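Local coordinates for polymerase X (Deinococcus radiodurans, PDB 2W9M), which probably extends DNA chains from deoxyribonucleoside triphosphates as a family X repair polymerase, and carries a zinc-binding PHP domain, at residues 455-460 with 495-500. Residues are numbered along the deposited sequence; the frame is centred on the assembly and turned at random.
Sequences GHATGR and LDLDWR. With ZN (zinc ion), chain E.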
loop_
_atom_site.group_PDB
_atom_site.type_symbol
_atom_site.label_atom_id
_atom_site.label_comp_id
_atom_site.label_asym_id
_atom_site.label_seq_id
_atom_site.Cartn_x
_atom_site.Cartn_y
_atom_site.Cartn_z
ATOM N N GLY A 455 -12.363 -5.477 0.709
ATOM C CA GLY A 455 -11.219 -4.598 0.509
ATOM C C GLY A 455 -10.608 -4.088 1.809
ATOM O O GLY A 455 -11.317 -3.937 2.803
ATOM N N HIS A 456 -9.300 -3.822 1.792
ATOM C CA HIS A 456 -8.539 -3.348 2.961
ATOM C C HIS A 456 -9.330 -3.309 4.273
ATOM O O HIS A 456 -9.754 -2.243 4.720
ATOM C CB HIS A 456 -7.931 -1.972 2.674
ATOM C CG HIS A 456 -8.868 -1.038 1.983
ATOM N ND1 HIS A 456 -9.896 -0.396 2.635
ATOM C CD2 HIS A 456 -8.941 -0.641 0.688
ATOM C CE1 HIS A 456 -10.561 0.359 1.777
ATOM N NE2 HIS A 456 -9.998 0.225 0.588
ATOM N N ALA A 457 -9.498 -4.473 4.893
ATOM C CA ALA A 457 -10.404 -4.644 6.036
ATOM C C ALA A 457 -10.446 -3.502 7.058
ATOM O O ALA A 457 -11.523 -3.098 7.502
ATOM C CB ALA A 457 -10.115 -5.966 6.744
ATOM N N THR A 458 -9.279 -2.987 7.425
ATOM C CA THR A 458 -9.157 -2.118 8.593
ATOM C C THR A 458 -9.193 -0.615 8.304
ATOM O O THR A 458 -9.452 0.190 9.201
ATOM C CB THR A 458 -7.883 -2.477 9.381
ATOM O OG1 THR A 458 -8.172 -3.576 10.258
ATOM C CG2 THR A 458 -7.390 -1.296 10.189
ATOM N N GLY A 459 -8.941 -0.238 7.055
ATOM C CA GLY A 459 -8.965 1.161 6.670
ATOM C C GLY A 459 -7.733 1.930 7.118
ATOM O O GLY A 459 -7.642 3.143 6.933
ATOM N N ARG A 460 -6.785 1.219 7.717
ATOM C CA ARG A 460 -5.540 1.822 8.181
ATOM C C ARG A 460 -4.746 2.468 7.040
ATOM O O ARG A 460 -4.778 1.990 5.909
ATOM C CB ARG A 460 -4.683 0.752 8.863
ATOM C CG ARG A 460 -3.221 0.825 8.493
ATOM C CD ARG A 460 -2.655 -0.549 8.177
ATOM N NE ARG A 460 -1.988 -1.148 9.327
ATOM C CZ ARG A 460 -1.093 -2.126 9.237
ATOM N NH1 ARG A 460 -0.761 -2.612 8.048
ATOM N NH2 ARG A 460 -0.528 -2.612 10.333
ATOM N N LEU A 495 -1.040 -2.199 3.256
ATOM C CA LEU A 495 -0.559 -3.498 3.720
ATOM C C LEU A 495 -1.539 -4.068 4.741
ATOM O O LEU A 495 -1.192 -4.344 5.890
ATOM C CB LEU A 495 0.851 -3.369 4.295
ATOM C CG LEU A 495 1.831 -2.744 3.296
ATOM C CD1 LEU A 495 3.251 -2.763 3.822
ATOM C CD2 LEU A 495 1.752 -3.461 1.968
ATOM N N ASP A 496 -2.772 -4.247 4.287
ATOM C CA ASP A 496 -3.905 -4.524 5.152
ATOM C C ASP A 496 -4.891 -5.296 4.289
ATOM O O ASP A 496 -5.239 -4.821 3.212
ATOM C CB ASP A 496 -4.499 -3.185 5.596
ATOM C CG ASP A 496 -5.845 -3.322 6.278
ATOM O OD1 ASP A 496 -6.617 -2.338 6.245
ATOM O OD2 ASP A 496 -6.131 -4.396 6.850
ATOM N N LEU A 497 -5.354 -6.471 4.717
ATOM C CA LEU A 497 -5.137 -7.089 6.033
ATOM C C LEU A 497 -3.689 -7.246 6.512
ATOM O O LEU A 497 -2.815 -7.671 5.757
ATOM C CB LEU A 497 -5.798 -8.469 6.021
ATOM C CG LEU A 497 -5.945 -9.234 7.332
ATOM C CD1 LEU A 497 -6.958 -8.539 8.238
ATOM C CD2 LEU A 497 -6.362 -10.678 7.051
ATOM N N ASP A 498 -3.452 -6.917 7.780
ATOM C CA ASP A 498 -2.129 -7.057 8.382
ATOM C C ASP A 498 -1.663 -8.507 8.312
ATOM O O ASP A 498 -2.470 -9.425 8.462
ATOM C CB ASP A 498 -2.156 -6.589 9.839
ATOM C CG ASP A 498 -0.766 -6.429 10.426
ATOM O OD1 ASP A 498 -0.492 -7.061 11.464
ATOM O OD2 ASP A 498 0.055 -5.679 9.849
ATOM N N TRP A 499 -0.367 -8.718 8.086
ATOM C CA TRP A 499 0.156 -10.077 7.947
ATOM C C TRP A 499 0.015 -10.865 9.244
ATOM O O TRP A 499 -0.043 -12.091 9.227
ATOM C CB TRP A 499 1.609 -10.089 7.455
ATOM C CG TRP A 499 2.604 -9.548 8.439
ATOM C CD1 TRP A 499 3.095 -8.277 8.488
ATOM C CD2 TRP A 499 3.237 -10.263 9.510
ATOM N NE1 TRP A 499 3.987 -8.152 9.525
ATOM C CE2 TRP A 499 4.093 -9.355 10.167
ATOM C CE3 TRP A 499 3.158 -11.576 9.979
ATOM C CZ2 TRP A 499 4.867 -9.724 11.266
ATOM C CZ3 TRP A 499 3.928 -11.938 11.068
ATOM C CH2 TRP A 499 4.770 -11.015 11.700
ATOM N N ARG A 500 -0.057 -10.156 10.366
ATOM C CA ARG A 500 -0.227 -10.810 11.656
ATOM C C ARG A 500 -1.586 -11.476 11.758
ATOM O O ARG A 500 -1.700 -12.575 12.286
ATOM C CB ARG A 500 -0.028 -9.817 12.802
ATOM C CG ARG A 500 1.423 -9.434 13.014
ATOM C CD ARG A 500 1.560 -8.115 13.749
ATOM N NE ARG A 500 2.914 -7.587 13.630
ATOM C CZ ARG A 500 3.336 -6.842 12.613
ATOM N NH1 ARG A 500 2.504 -6.532 11.627
ATOM N NH2 ARG A 500 4.588 -6.407 12.581
HETATM ZN ZN ZN E . -10.526 1.371 -1.494
#
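Asp496 turns its carboxylate onto the backbone of the type I beta turn running from His456 to Gly459, which has its own bond from Gly459 N to His456 O. CG lies anti to its own backbone N (chi1 169°), which carries the carboxyl group toward the turn; Asp496 OD1 is 3.0 Å from Thr458 N, the amide lying on the syn lone-pair side of that oxygen at an N-H...O angle of 141°. Gly459 N adds a weak bond to the same OD1, and Asp496 OD2 a weak, longer one to Thr458 N. The side chains of Thr458 and Asp496 cross at about a right angle, Thr458 CB lying 3.4 Å from Asp496 OD1. Next along the chains, Ala457 CB meets Leu497 CD1 at 4.3 Å, the apolar part of the contact.

Arg460, its chain bent at chi2 and chi3, passes Asp496 with CD 4.1 Å from Asp496 CB and reaches Asp498. Arg460 NH2 lies 3.2 Å from Asp498 OD2 in a salt bridge that is not coplanar: the nitrogen stands 63° out of the carboxylate plane. Arg460 NH1 donates to the backbone O of Arg494. The other oxygen, Asp498 OD1, takes Arg500 NH1 almost straight at 3.0 Å and, weakly, Arg500 N, capping helix 499-505.

Farther out, Asp496 and Leu497 hydrogen-bond through their backbones to Asn489 and Glu487 of strand 485-489, while Glu487 OE2 accepts from His456 N. His456 NE2 coordinates zinc at 2.4 Å, together with Glu401 and His428. Buried Asp496 thus probably helps hold the turn that begins at a metal ligand, consistent with a second-shell role at this PHP-domain zinc.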